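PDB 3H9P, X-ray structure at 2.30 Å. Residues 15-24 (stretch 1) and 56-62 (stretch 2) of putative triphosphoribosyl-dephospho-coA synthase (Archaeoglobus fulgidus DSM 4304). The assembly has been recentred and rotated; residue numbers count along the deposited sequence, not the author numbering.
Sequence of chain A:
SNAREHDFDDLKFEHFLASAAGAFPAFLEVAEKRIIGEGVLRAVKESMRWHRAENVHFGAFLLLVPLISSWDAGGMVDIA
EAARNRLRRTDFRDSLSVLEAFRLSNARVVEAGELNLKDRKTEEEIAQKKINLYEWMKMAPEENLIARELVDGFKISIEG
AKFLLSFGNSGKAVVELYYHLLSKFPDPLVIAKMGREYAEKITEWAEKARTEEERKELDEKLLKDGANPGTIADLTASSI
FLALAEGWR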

ATOM      1  N   HIS A  15       3.149   2.504  28.803  1.00 47.44           N
ATOM      2  CA  HIS A  15       1.905   2.500  28.035  1.00 47.28           C
ATOM      3  C   HIS A  15       1.811   1.243  27.211  1.00 47.26           C
ATOM      4  O   HIS A  15       0.766   0.578  27.183  1.00 47.89           O
ATOM      5  CB  HIS A  15       1.812   3.724  27.132  1.00 47.20           C
ATOM      6  N   PHE A  16       2.917   0.915  26.549  1.00 46.87           N
ATOM      7  CA  PHE A  16       2.974  -0.241  25.681  1.00 46.20           C
ATOM      8  C   PHE A  16       2.766  -1.546  26.457  1.00 45.49           C
ATOM      9  O   PHE A  16       2.047  -2.438  25.995  1.00 45.04           O
ATOM     10  CB  PHE A  16       4.305  -0.267  24.933  1.00 46.70           C
ATOM     11  CG  PHE A  16       4.271  -1.079  23.680  1.00 47.47           C
ATOM     12  CD1 PHE A  16       4.102  -0.462  22.448  1.00 48.53           C
ATOM     13  CD2 PHE A  16       4.394  -2.461  23.729  1.00 49.29           C
ATOM     14  CE1 PHE A  16       4.052  -1.211  21.282  1.00 47.81           C
ATOM     15  CE2 PHE A  16       4.339  -3.222  22.573  1.00 49.52           C
ATOM     16  CZ  PHE A  16       4.173  -2.592  21.344  1.00 49.37           C
ATOM     17  N   LEU A  17       3.377  -1.631  27.638  1.00 44.75           N
ATOM     18  CA  LEU A  17       3.326  -2.825  28.473  1.00 44.18           C
ATOM     19  C   LEU A  17       1.931  -3.082  29.065  1.00 44.13           C
ATOM     20  O   LEU A  17       1.457  -4.222  29.080  1.00 43.60           O
ATOM     21  CB  LEU A  17       4.375  -2.747  29.584  1.00 44.22           C
ATOM     22  CG  LEU A  17       4.693  -4.040  30.345  1.00 43.46           C
ATOM     23  CD1 LEU A  17       5.351  -5.079  29.447  1.00 43.26           C
ATOM     24  CD2 LEU A  17       5.579  -3.754  31.529  1.00 42.51           C
ATOM     25  N   ALA A  18       1.273  -2.023  29.535  1.00 43.79           N
ATOM     26  CA  ALA A  18      -0.101  -2.132  30.030  1.00 43.39           C
ATOM     27  C   ALA A  18      -1.075  -2.606  28.944  1.00 43.38           C
ATOM     28  O   ALA A  18      -1.822  -3.575  29.147  1.00 43.39           O
ATOM     29  CB  ALA A  18      -0.551  -0.823  30.585  1.00 43.17           C
ATOM     30  N   SER A  19      -1.054  -1.926  27.793  1.00 42.88           N
ATOM     31  CA  SER A  19      -2.003  -2.183  26.720  1.00 42.45           C
ATOM     32  C   SER A  19      -1.853  -3.595  26.139  1.00 42.37           C
ATOM     33  O   SER A  19      -2.842  -4.286  25.871  1.00 42.51           O
ATOM     34  CB  SER A  19      -1.875  -1.121  25.630  1.00 42.64           C
ATOM     35  N   ALA A  20      -0.623  -4.045  25.964  1.00 41.72           N
ATOM     36  CA  ALA A  20      -0.438  -5.408  25.504  1.00 41.75           C
ATOM     37  C   ALA A  20      -0.940  -6.391  26.558  1.00 41.55           C
ATOM     38  O   ALA A  20      -1.424  -7.465  26.210  1.00 42.83           O
ATOM     39  CB  ALA A  20       1.016  -5.677  25.177  1.00 41.99           C
ATOM     40  N   ALA A  21      -0.813  -6.016  27.835  1.00 40.06           N
ATOM     41  CA  ALA A  21      -1.205  -6.860  28.971  1.00 37.91           C
ATOM     42  C   ALA A  21      -2.721  -6.988  29.147  1.00 36.40           C
ATOM     43  O   ALA A  21      -3.209  -7.947  29.751  1.00 36.27           O
ATOM     44  CB  ALA A  21      -0.583  -6.343  30.236  1.00 37.68           C
ATOM     45  N   GLY A  22      -3.466  -6.012  28.639  1.00 34.23           N
ATOM     46  CA  GLY A  22      -4.904  -6.160  28.522  1.00 30.86           C
ATOM     47  C   GLY A  22      -5.236  -7.317  27.596  1.00 29.51           C
ATOM     48  O   GLY A  22      -6.330  -7.846  27.672  1.00 29.01           O
ATOM     49  N   ALA A  23      -4.292  -7.731  26.732  1.00 28.08           N
ATOM     50  CA  ALA A  23      -4.535  -8.835  25.798  1.00 26.61           C
ATOM     51  C   ALA A  23      -4.096 -10.216  26.296  1.00 25.74           C
ATOM     52  O   ALA A  23      -4.189 -11.261  25.577  1.00 25.21           O
ATOM     53  CB  ALA A  23      -3.886  -8.535  24.439  1.00 27.06           C
ATOM     54  N   PHE A  24      -3.584 -10.243  27.508  1.00 24.96           N
ATOM     55  CA  PHE A  24      -3.077 -11.490  28.026  1.00 24.56           C
ATOM     56  C   PHE A  24      -4.091 -12.677  27.951  1.00 23.85           C
ATOM     57  O   PHE A  24      -3.706 -13.754  27.537  1.00 23.14           O
ATOM     58  CB  PHE A  24      -2.559 -11.281  29.439  1.00 25.40           C
ATOM     59  CG  PHE A  24      -1.734 -12.406  29.945  1.00 24.05           C
ATOM     60  CD1 PHE A  24      -0.397 -12.492  29.608  1.00 26.72           C
ATOM     61  CD2 PHE A  24      -2.303 -13.376  30.774  1.00 24.12           C
ATOM     62  CE1 PHE A  24       0.377 -13.571  30.094  1.00 30.24           C
ATOM     63  CE2 PHE A  24      -1.550 -14.414  31.300  1.00 24.80           C
ATOM     64  CZ  PHE A  24      -0.209 -14.516  30.965  1.00 28.29           C
ATOM     65  N   VAL A  56      -3.807   1.017  20.812  1.00 64.24           N
ATOM     66  CA  VAL A  56      -3.983  -0.264  20.095  1.00 61.24           C
ATOM     67  C   VAL A  56      -2.706  -1.094  19.799  1.00 58.92           C
ATOM     68  O   VAL A  56      -2.492  -2.143  20.413  1.00 58.96           O
ATOM     69  CB  VAL A  56      -4.794  -0.053  18.815  1.00 61.78           C
ATOM     70  N   HIS A  57      -1.878  -0.628  18.861  1.00 55.43           N
ATOM     71  CA  HIS A  57      -0.657  -1.346  18.404  1.00 52.03           C
ATOM     72  C   HIS A  57      -1.027  -2.667  17.717  1.00 48.99           C
ATOM     73  O   HIS A  57      -0.663  -3.775  18.171  1.00 48.46           O
ATOM     74  CB  HIS A  57       0.354  -1.572  19.543  1.00 52.44           C
ATOM     75  CG  HIS A  57       0.583  -0.371  20.416  1.00 53.67           C
ATOM     76  ND1 HIS A  57       0.031  -0.248  21.675  1.00 54.79           N
ATOM     77  CD2 HIS A  57       1.327   0.743  20.223  1.00 55.13           C
ATOM     78  CE1 HIS A  57       0.421   0.891  22.217  1.00 56.17           C
ATOM     79  NE2 HIS A  57       1.205   1.515  21.358  1.00 56.44           N
ATOM     80  N   PHE A  58      -1.792  -2.530  16.638  1.00 44.54           N
ATOM     81  CA  PHE A  58      -2.286  -3.663  15.869  1.00 40.17           C
ATOM     82  C   PHE A  58      -1.136  -4.555  15.392  1.00 37.68           C
ATOM     83  O   PHE A  58      -1.245  -5.794  15.394  1.00 37.46           O
ATOM     84  CB  PHE A  58      -3.110  -3.139  14.667  1.00 40.38           C
ATOM     85  CG  PHE A  58      -3.296  -4.143  13.584  1.00 36.07           C
ATOM     86  CD1 PHE A  58      -4.345  -5.052  13.639  1.00 30.14           C
ATOM     87  CD2 PHE A  58      -2.389  -4.202  12.521  1.00 33.71           C
ATOM     88  CE1 PHE A  58      -4.510  -6.005  12.645  1.00 28.43           C
ATOM     89  CE2 PHE A  58      -2.528  -5.148  11.534  1.00 31.97           C
ATOM     90  CZ  PHE A  58      -3.604  -6.066  11.592  1.00 31.25           C
ATOM     91  N   GLY A  59      -0.035  -3.917  14.987  1.00 34.74           N
ATOM     92  CA  GLY A  59       1.119  -4.597  14.408  1.00 30.74           C
ATOM     93  C   GLY A  59       1.822  -5.452  15.424  1.00 29.95           C
ATOM     94  O   GLY A  59       2.277  -6.549  15.110  1.00 27.94           O
ATOM     95  N   ALA A  60       1.892  -4.963  16.665  1.00 29.07           N
ATOM     96  CA  ALA A  60       2.462  -5.769  17.738  1.00 28.69           C
ATOM     97  C   ALA A  60       1.731  -7.118  17.822  1.00 28.71           C
ATOM     98  O   ALA A  60       2.390  -8.184  17.826  1.00 27.72           O
ATOM     99  CB  ALA A  60       2.440  -5.032  19.033  1.00 27.40           C
ATOM    100  N   PHE A  61       0.388  -7.080  17.811  1.00 28.37           N
ATOM    101  CA  PHE A  61      -0.436  -8.329  17.861  1.00 29.19           C
ATOM    102  C   PHE A  61      -0.319  -9.241  16.670  1.00 29.17           C
ATOM    103  O   PHE A  61      -0.350 -10.505  16.785  1.00 29.43           O
ATOM    104  CB  PHE A  61      -1.913  -7.977  18.061  1.00 29.94           C
ATOM    105  CG  PHE A  61      -2.192  -7.272  19.368  1.00 30.72           C
ATOM    106  CD1 PHE A  61      -1.529  -7.657  20.541  1.00 30.78           C
ATOM    107  CD2 PHE A  61      -3.150  -6.296  19.438  1.00 33.99           C
ATOM    108  CE1 PHE A  61      -1.803  -7.074  21.740  1.00 30.20           C
ATOM    109  CE2 PHE A  61      -3.444  -5.682  20.651  1.00 37.06           C
ATOM    110  CZ  PHE A  61      -2.750  -6.079  21.812  1.00 36.66           C
ATOM    111  N   LEU A  62      -0.206  -8.620  15.501  1.00 29.32           N
ATOM    112  CA  LEU A  62      -0.042  -9.396  14.274  1.00 28.61           C
ATOM    113  C   LEU A  62       1.331 -10.098  14.274  1.00 28.24           C
ATOM    114  O   LEU A  62       1.490 -11.163  13.687  1.00 27.39           O
ATOM    115  CB  LEU A  62      -0.220  -8.497  13.046  1.00 28.16           C
ATOM    116  CG  LEU A  62      -0.111  -9.075  11.643  1.00 29.76           C
ATOM    117  CD1 LEU A  62      -1.053 -10.292  11.399  1.00 28.29           C
ATOM    118  CD2 LEU A  62      -0.329  -7.942  10.602  1.00 27.74           C
TER

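The contact buries 287 Å², both sides summed, and no hydrogen bond crosses it among the modelled atoms; what remains is van der Waals packing. The axes of helix 15-21 and helix 58-62 approach no closer than 11.3 Å and cross at -58°, so long side chains must span most of the gap.

At Val-56 the CA-to-CB bond points away from stretch 1. Val-56 CA is nonetheless 7.2 Å from Ser-19 CA, but the side chain is modelled only to CB and makes no contact.

His-57, at the N-cap position, directs its CA-to-CB bond toward stretch 1, and chi1 of -45° (m) sets its ring beside Phe-16. Phe-16 CE1 lies over one face of the imidazole, 3.5 Å from His-57 CD2. With the Phe-16 and His-57 ring centroids 4.4 Å apart and their planes at 44°, the pair is oblique, neither a parallel stack nor a perpendicular packing. At the edge of the same imidazole, Ser-19 CB is 4.5 Å from His-57 ND1; because the Ser-19 hydroxyl is not modelled, any polar role for it cannot be assessed.

Phe-58 and Gly-59 are out of reach. One residue further, Ala-60 points toward stretch 1, and Ala-60 CB meets Phe-16 CZ at 3.8 Å. The phenylalanine, with chi1 of -158° (t), thus touches both His-57 and Ala-60; the short methyl suits a place where the large ring supplies the reach.

Phe-61 reverses that arrangement. Its CA-to-CB bond runs sideways, yet with chi1 of -63° (m) the ring end comes nearer, and Phe-61 CE1 packs 3.7 Å from Ala-23 CB and 4.3 Å from Ala-20 CA. The Ala-23 methyl, directed toward stretch 2, lies against this buried ring, whereas Ala-20 meets it through its backbone CA. Ser-19 O sits at the ring's edge, 4.4 Å from Phe-61 CZ. Leu-62 lies beyond reach.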